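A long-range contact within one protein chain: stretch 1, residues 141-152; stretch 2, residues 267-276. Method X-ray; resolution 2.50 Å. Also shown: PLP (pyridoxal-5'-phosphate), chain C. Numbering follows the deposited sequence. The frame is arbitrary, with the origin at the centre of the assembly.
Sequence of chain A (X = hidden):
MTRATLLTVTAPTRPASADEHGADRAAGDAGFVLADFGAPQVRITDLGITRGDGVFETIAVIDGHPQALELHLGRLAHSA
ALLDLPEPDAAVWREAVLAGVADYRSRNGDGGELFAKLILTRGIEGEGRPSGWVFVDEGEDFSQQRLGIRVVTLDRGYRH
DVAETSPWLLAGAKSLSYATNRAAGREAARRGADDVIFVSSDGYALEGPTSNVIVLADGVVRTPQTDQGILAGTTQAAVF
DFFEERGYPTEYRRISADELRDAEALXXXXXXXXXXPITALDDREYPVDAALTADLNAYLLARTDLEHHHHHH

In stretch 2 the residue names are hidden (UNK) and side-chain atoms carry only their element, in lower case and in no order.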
ATOM      1  N   ASP A 141      16.271  18.956   0.252  1.00 29.81           N
ATOM      2  CA  ASP A 141      16.273  20.401   0.046  1.00 33.29           C
ATOM      3  C   ASP A 141      15.000  20.807  -0.696  1.00 32.30           C
ATOM      4  O   ASP A 141      14.824  20.473  -1.871  1.00 33.56           O
ATOM      5  CB  ASP A 141      17.527  20.805  -0.723  1.00 33.65           C
ATOM      6  CG  ASP A 141      17.618  22.297  -0.971  1.00 36.42           C
ATOM      7  OD1 ASP A 141      16.635  23.031  -0.723  1.00 41.08           O
ATOM      8  OD2 ASP A 141      18.684  22.735  -1.446  1.00 46.92           O
ATOM      9  N   PHE A 142      14.112  21.531  -0.012  1.00 28.75           N
ATOM     10  CA  PHE A 142      12.842  21.971  -0.584  1.00 30.97           C
ATOM     11  C   PHE A 142      12.793  23.478  -0.833  1.00 35.56           C
ATOM     12  O   PHE A 142      11.704  24.035  -0.990  1.00 31.19           O
ATOM     13  CB  PHE A 142      11.678  21.583   0.327  1.00 32.24           C
ATOM     14  CG  PHE A 142      11.384  20.116   0.361  1.00 28.58           C
ATOM     15  CD1 PHE A 142      10.831  19.479  -0.747  1.00 34.01           C
ATOM     16  CD2 PHE A 142      11.612  19.380   1.515  1.00 27.95           C
ATOM     17  CE1 PHE A 142      10.539  18.130  -0.718  1.00 24.21           C
ATOM     18  CE2 PHE A 142      11.319  18.033   1.558  1.00 26.20           C
ATOM     19  CZ  PHE A 142      10.786  17.405   0.435  1.00 30.43           C
ATOM     20  N   SER A 143      13.944  24.155  -0.860  1.00 30.41           N
ATOM     21  CA  SER A 143      13.928  25.609  -0.977  1.00 33.61           C
ATOM     22  C   SER A 143      13.228  26.057  -2.251  1.00 34.40           C
ATOM     23  O   SER A 143      12.489  27.050  -2.250  1.00 36.80           O
ATOM     24  CB  SER A 143      15.351  26.154  -0.939  1.00 31.89           C
ATOM     25  OG  SER A 143      16.152  25.461  -1.875  1.00 42.04           O
ATOM     26  N   GLN A 144      13.463  25.352  -3.353  1.00 26.08           N
ATOM     27  CA  GLN A 144      12.829  25.735  -4.608  1.00 24.71           C
ATOM     28  C   GLN A 144      11.316  25.509  -4.553  1.00 28.35           C
ATOM     29  O   GLN A 144      10.534  26.406  -4.891  1.00 25.06           O
ATOM     30  CB  GLN A 144      13.471  24.961  -5.761  1.00 22.50           C
ATOM     31  CG  GLN A 144      13.271  25.603  -7.103  1.00 34.90           C
ATOM     32  CD  GLN A 144      13.694  27.057  -7.096  1.00 48.29           C
ATOM     33  OE1 GLN A 144      14.699  27.423  -6.469  1.00 41.47           O
ATOM     34  NE2 GLN A 144      12.916  27.906  -7.773  1.00 44.26           N
ATOM     35  N   GLN A 145      10.883  24.318  -4.108  1.00 27.72           N
ATOM     36  CA  GLN A 145       9.451  24.038  -4.029  1.00 25.85           C
ATOM     37  C   GLN A 145       8.736  25.022  -3.100  1.00 27.61           C
ATOM     38  O   GLN A 145       7.585  25.396  -3.359  1.00 24.32           O
ATOM     39  CB  GLN A 145       9.214  22.583  -3.587  1.00 21.40           C
ATOM     40  CG  GLN A 145       9.964  21.539  -4.441  1.00 29.85           C
ATOM     41  CD  GLN A 145       9.139  20.289  -4.806  1.00 46.17           C
ATOM     42  OE1 GLN A 145       8.455  19.679  -3.969  1.00 43.16           O
ATOM     43  NE2 GLN A 145       9.215  19.903  -6.077  1.00 62.07           N
ATOM     44  N   ARG A 146       9.401  25.477  -2.034  1.00 23.85           N
ATOM     45  CA  ARG A 146       8.799  26.484  -1.168  1.00 24.16           C
ATOM     46  C   ARG A 146       8.544  27.806  -1.884  1.00 29.76           C
ATOM     47  O   ARG A 146       7.802  28.639  -1.350  1.00 30.53           O
ATOM     48  CB  ARG A 146       9.675  26.707   0.063  1.00 26.54           C
ATOM     49  CG  ARG A 146       9.701  25.509   0.979  1.00 25.53           C
ATOM     50  CD  ARG A 146      10.572  25.705   2.201  1.00 20.20           C
ATOM     51  NE  ARG A 146      10.658  24.437   2.915  1.00 26.42           N
ATOM     52  CZ  ARG A 146      11.524  24.157   3.877  1.00 23.39           C
ATOM     53  NH1 ARG A 146      12.412  25.058   4.273  1.00 19.19           N
ATOM     54  NH2 ARG A 146      11.503  22.958   4.439  1.00 28.87           N
ATOM     55  N   LEU A 147       9.109  28.015  -3.078  1.00 24.16           N
ATOM     56  CA  LEU A 147       8.831  29.220  -3.849  1.00 28.60           C
ATOM     57  C   LEU A 147       7.759  29.029  -4.914  1.00 30.38           C
ATOM     58  O   LEU A 147       7.217  30.027  -5.405  1.00 23.55           O
ATOM     59  CB  LEU A 147      10.107  29.736  -4.525  1.00 30.49           C
ATOM     60  CG  LEU A 147      11.326  30.044  -3.642  1.00 31.18           C
ATOM     61  CD1 LEU A 147      12.456  30.617  -4.476  1.00 22.40           C
ATOM     62  CD2 LEU A 147      10.970  30.971  -2.500  1.00 28.01           C
ATOM     63  N   GLY A 148       7.447  27.787  -5.285  1.00 28.20           N
ATOM     64  CA  GLY A 148       6.418  27.524  -6.275  1.00 25.77           C
ATOM     65  C   GLY A 148       6.458  26.131  -6.874  1.00 28.89           C
ATOM     66  O   GLY A 148       7.541  25.598  -7.130  1.00 27.95           O
ATOM     67  N   ILE A 149       5.278  25.532  -7.088  1.00 27.45           N
ATOM     68  CA  ILE A 149       5.127  24.236  -7.739  1.00 19.31           C
ATOM     69  C   ILE A 149       3.956  24.313  -8.711  1.00 27.04           C
ATOM     70  O   ILE A 149       2.993  25.052  -8.491  1.00 32.28           O
ATOM     71  CB  ILE A 149       4.871  23.084  -6.736  1.00 24.32           C
ATOM     72  CG1 ILE A 149       3.739  23.450  -5.775  1.00 19.29           C
ATOM     73  CG2 ILE A 149       6.126  22.691  -5.981  1.00 20.15           C
ATOM     74  CD1 ILE A 149       3.320  22.303  -4.867  1.00 18.24           C
ATOM     75  N   ARG A 150       4.042  23.534  -9.790  1.00 22.08           N
ATOM     76  CA  ARG A 150       2.914  23.297 -10.680  1.00 20.19           C
ATOM     77  C   ARG A 150       2.176  22.024 -10.267  1.00 24.37           C
ATOM     78  O   ARG A 150       2.796  20.995  -9.978  1.00 20.76           O
ATOM     79  CB  ARG A 150       3.390  23.167 -12.128  1.00 24.11           C
ATOM     80  CG  ARG A 150       4.193  24.354 -12.637  1.00 25.28           C
ATOM     81  CD  ARG A 150       4.670  24.150 -14.085  1.00 20.29           C
ATOM     82  NE  ARG A 150       3.585  23.934 -15.044  1.00 25.57           N
ATOM     83  CZ  ARG A 150       2.872  24.903 -15.616  1.00 26.16           C
ATOM     84  NH1 ARG A 150       3.103  26.174 -15.331  1.00 23.05           N
ATOM     85  NH2 ARG A 150       1.907  24.601 -16.468  1.00 34.86           N
ATOM     86  N   VAL A 151       0.848  22.089 -10.260  1.00 18.74           N
ATOM     87  CA  VAL A 151       0.042  20.983  -9.769  1.00 19.54           C
ATOM     88  C   VAL A 151      -1.037  20.625 -10.790  1.00 21.66           C
ATOM     89  O   VAL A 151      -1.475  21.457 -11.587  1.00 18.04           O
ATOM     90  CB  VAL A 151      -0.573  21.329  -8.385  1.00 17.89           C
ATOM     91  CG1 VAL A 151      -1.349  20.144  -7.813  1.00 14.69           C
ATOM     92  CG2 VAL A 151       0.526  21.763  -7.417  1.00 13.02           C
ATOM     93  N   VAL A 152      -1.479  19.372 -10.751  1.00 20.19           N
ATOM     94  CA  VAL A 152      -2.568  18.906 -11.598  1.00 21.47           C
ATOM     95  C   VAL A 152      -3.584  18.201 -10.719  1.00 18.92           C
ATOM     96  O   VAL A 152      -3.245  17.666  -9.661  1.00 20.55           O
ATOM     97  CB  VAL A 152      -2.068  17.972 -12.723  1.00 18.94           C
ATOM     98  CG1 VAL A 152      -1.118  18.711 -13.631  1.00 16.81           C
ATOM     99  CG2 VAL A 152      -1.366  16.756 -12.141  1.00 20.22           C
ATOM    100  N   UNK A 267      -2.014  26.515  -1.695  1.00 24.97           N
ATOM    101  CA  UNK A 267      -0.805  25.882  -1.181  1.00 23.47           C
ATOM    102  C   UNK A 267      -1.051  24.398  -0.950  1.00 20.87           C
ATOM    103  O   UNK A 267      -2.156  23.981  -0.592  1.00 18.05           O
ATOM    104  c   UNK A 267      -2.968  30.323   0.450  1.00 23.47           C
ATOM    105  c   UNK A 267      -0.325  26.495   0.154  1.00 21.49           C
ATOM    106  c   UNK A 267      -2.217  31.508   0.381  1.00 26.59           C
ATOM    107  c   UNK A 267      -2.358  29.085   0.368  1.00 24.50           C
ATOM    108  c   UNK A 267       1.209  28.535   0.005  1.00 24.56           C
ATOM    109  c   UNK A 267      -0.022  27.954   0.118  1.00 23.17           C
ATOM    110  c   UNK A 267      -0.237  30.230   0.171  1.00 25.75           C
ATOM    111  c   UNK A 267      -0.966  29.027   0.221  1.00 22.33           C
ATOM    112  n   UNK A 267       1.088  29.901   0.036  1.00 28.01           N
ATOM    113  c   UNK A 267      -0.854  31.484   0.241  1.00 25.69           C
ATOM    114  N   UNK A 268      -0.000  23.606  -1.153  1.00 20.27           N
ATOM    115  CA  UNK A 268       0.115  22.269  -0.583  1.00 17.12           C
ATOM    116  C   UNK A 268       1.014  22.350   0.644  1.00 19.45           C
ATOM    117  O   UNK A 268       2.111  22.916   0.575  1.00 25.85           O
ATOM    118  c   UNK A 268      -0.142  20.943  -2.802  1.00 18.15           C
ATOM    119  c   UNK A 268       0.444  19.743  -3.511  1.00 11.47           C
ATOM    120  c   UNK A 268       0.710  21.286  -1.590  1.00 14.38           C
ATOM    121  c   UNK A 268      -1.581  20.695  -2.385  1.00 14.78           C
ATOM    122  N   UNK A 269       0.569  21.784   1.759  1.00 19.16           N
ATOM    123  CA  UNK A 269       1.336  21.850   3.003  1.00 20.82           C
ATOM    124  C   UNK A 269       1.548  20.443   3.553  1.00 19.72           C
ATOM    125  O   UNK A 269       0.678  19.575   3.434  1.00 17.42           O
ATOM    126  c   UNK A 269       0.427  24.145   3.468  1.00 13.72           C
ATOM    127  c   UNK A 269      -0.693  22.143   4.509  1.00 22.00           C
ATOM    128  c   UNK A 269       0.641  22.758   4.044  1.00 24.87           C
ATOM    129  N   UNK A 270       2.714  20.219   4.145  1.00 25.39           N
ATOM    130  CA  UNK A 270       3.075  18.932   4.730  1.00 23.52           C
ATOM    131  C   UNK A 270       4.297  19.161   5.611  1.00 22.46           C
ATOM    132  O   UNK A 270       4.935  20.217   5.546  1.00 20.66           O
ATOM    133  c   UNK A 270       3.344  17.875   3.651  1.00 23.88           C
ATOM    134  o   UNK A 270       4.467  18.209   2.864  1.00 20.61           O
ATOM    135  N   UNK A 271       4.628  18.151   6.429  1.00 20.01           N
ATOM    136  CA  UNK A 271       5.534  18.375   7.557  1.00 21.28           C
ATOM    137  C   UNK A 271       6.929  18.796   7.115  1.00 26.39           C
ATOM    138  O   UNK A 271       7.504  19.729   7.686  1.00 27.79           O
ATOM    139  o   UNK A 271       4.467  16.969   9.208  1.00 18.96           O
ATOM    140  c   UNK A 271       5.632  17.131   8.434  1.00 22.62           C
ATOM    141  N   UNK A 272       7.506  18.116   6.125  1.00 27.12           N
ATOM    142  CA  UNK A 272       8.904  18.367   5.771  1.00 21.21           C
ATOM    143  C   UNK A 272       9.036  19.497   4.760  1.00 23.99           C
ATOM    144  O   UNK A 272       9.867  20.394   4.923  1.00 24.50           O
ATOM    145  c   UNK A 272       9.670  16.076   6.368  1.00 18.26           C
ATOM    146  c   UNK A 272      10.957  17.392   4.721  1.00 27.48           C
ATOM    147  c   UNK A 272       9.568  17.078   5.253  1.00 21.16           C
ATOM    148  N   UNK A 273       8.243  19.470   3.687  1.00 22.25           N
ATOM    149  CA  UNK A 273       8.311  20.545   2.704  1.00 22.41           C
ATOM    150  C   UNK A 273       7.743  21.851   3.258  1.00 25.42           C
ATOM    151  O   UNK A 273       8.131  22.935   2.802  1.00 22.57           O
ATOM    152  c   UNK A 273       7.665  21.119   0.296  1.00 20.33           C
ATOM    153  n   UNK A 273       5.571  19.336  -2.999  1.00 15.63           N
ATOM    154  c   UNK A 273       7.572  20.123   1.432  1.00 19.16           C
ATOM    155  n   UNK A 273       3.719  19.318  -1.644  1.00 15.20           N
ATOM    156  n   UNK A 273       5.711  20.187  -0.879  1.00 28.69           N
ATOM    157  c   UNK A 273       7.120  20.534  -1.001  1.00 20.31           C
ATOM    158  c   UNK A 273       4.998  19.614  -1.843  1.00 22.80           C
ATOM    159  N   UNK A 274       6.858  21.768   4.248  1.00 20.33           N
ATOM    160  CA  UNK A 274       6.175  22.934   4.788  1.00 21.23           C
ATOM    161  C   UNK A 274       5.182  23.459   3.751  1.00 21.74           C
ATOM    162  O   UNK A 274       4.378  22.682   3.227  1.00 24.83           O
ATOM    163  c   UNK A 274       8.269  23.444   6.189  1.00 23.15           C
ATOM    164  c   UNK A 274       7.784  23.175   7.643  1.00 31.77           C
ATOM    165  o   UNK A 274       6.631  23.429   8.011  1.00 25.93           O
ATOM    166  n   UNK A 274       8.688  22.657   8.464  1.00 25.00           N
ATOM    167  c   UNK A 274       7.191  23.987   5.230  1.00 18.10           C
ATOM    168  N   UNK A 275       5.203  24.751   3.432  1.00 20.09           N
ATOM    169  CA  UNK A 275       4.196  25.336   2.552  1.00 20.23           C
ATOM    170  C   UNK A 275       4.769  25.518   1.153  1.00 22.89           C
ATOM    171  O   UNK A 275       5.734  26.264   0.966  1.00 29.14           O
ATOM    172  c   UNK A 275       3.694  26.670   3.098  1.00 22.11           C
ATOM    173  N   UNK A 276       4.171  24.845   0.174  1.00 19.94           N
ATOM    174  CA  UNK A 276       4.580  25.005  -1.216  1.00 21.64           C
ATOM    175  C   UNK A 276       3.490  25.731  -1.991  1.00 21.57           C
ATOM    176  O   UNK A 276       2.413  25.155  -2.223  1.00 23.65           O
ATOM    177  c   UNK A 276       4.876  23.646  -1.850  1.00 21.25           C
TER
HETATM  178  N1  PLP C 401      -1.982  13.833   3.128  1.00 28.40           N
HETATM  179  C2  PLP C 401      -1.256  12.678   3.102  1.00 30.06           C
HETATM  180  C2A PLP C 401      -1.740  11.482   2.303  1.00 16.89           C
HETATM  181  C3  PLP C 401      -0.081  12.600   3.824  1.00 23.95           C
HETATM  182  O3  PLP C 401       0.631  11.392   3.782  1.00 18.43           O
HETATM  183  C4  PLP C 401       0.345  13.677   4.564  1.00 26.31           C
HETATM  184  C4A PLP C 401       1.628  13.671   5.350  1.00 23.24           C
HETATM  185  C5  PLP C 401      -0.375  14.833   4.587  1.00 26.73           C
HETATM  186  C6  PLP C 401      -1.554  14.900   3.863  1.00 28.17           C
HETATM  187  C5A PLP C 401       0.127  16.027   5.392  1.00 21.88           C
HETATM  188  O4P PLP C 401       0.298  15.728   6.765  1.00 22.44           O
HETATM  189  P   PLP C 401       1.401  16.489   7.631  1.00 25.49           P
HETATM  190  O1P PLP C 401       1.265  17.986   7.469  1.00 20.55           O
HETATM  191  O2P PLP C 401       2.794  16.059   7.240  1.00 19.41           O
HETATM  192  O3P PLP C 401       1.191  16.174   9.090  1.00 20.08           O

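Position 267 carries one carbon followed by fused five- and six-membered rings holding eight carbons and one nitrogen, its CA-to-CB bond pointing away from stretch 1 and its atoms touching nothing there. This indole is W267. At 268 four carbons fork at the second, and a terminal carbon packs against two aliphatic side chains of the facing strand. The residue is L268, with CD1 4.1 Å from I149 CD1 and 4.4 Å from V151 CG2.

Position 269 has three carbons branched at the first, out of reach of stretch 1: V269. Position 270 has one carbon and one oxygen, also out of reach of stretch 1, the short hydroxyl side chain of S270. The same composition recurs at 271, again out of reach of stretch 1, where the oxygen turns to the cofactor phosphate. This is S271, whose N and OG both hydrogen-bond to PLP O2P, at 2.9 and 2.7 Å.

At 272 a single carbon bears two more, one of them against the edge of the F142 ring. That makes it V272, with CG1 only 3.2 Å from F142 CE2, a tight apolar contact. Its backbone O also accepts a hydrogen bond from R146 NH2 (3.1 Å).

Position 273 has three carbons, a nitrogen, then a carbon carrying two more nitrogens; its first carbon lies over the F142 ring and a terminal nitrogen reaches the Q145 amide oxygen. This guanidinium side chain is R273. Its CB lies 3.9 Å from the centroid of the F142 ring, almost on the ring normal, in a CH-pi contact. Farther out, NH1 donates to Q145 OE1 (3.1 Å, 163° at the hydrogen), while I149 CD1 sits over one face of the guanidinium, 4.2 Å from NH1.

At 274 the third of three carbons carries one oxygen and one nitrogen, a carboxamide, and a carbon of the chain lies over a face of the R146 guanidinium: Q274, with CG 3.7 Å from R146 NH2. Position 275 has a single carbon, clear of stretch 1: A275, whose backbone O lies 3.7 Å from R146 CA. Position 276 also has one carbon, this one against I149 and the Q145 carbonyl: A276, with CB 3.7 Å from I149 CD1 and 3.6 Å from Q145 O.

The contact joins two arginines reaching in opposite directions across the interface. R146 uses its guanidinium edge to hold the turn by its backbone, with NE bonded to R273 O (2.9 Å) beside the V272 bond. R273 returns a hydrogen bond to Q145 while its aliphatic portion covers F142. Beside these polar links, I149 and V151 pack against L268, and A276 adds its methyl to I149.

Stretch 2, residues 267-276: WLVSSVRQAA
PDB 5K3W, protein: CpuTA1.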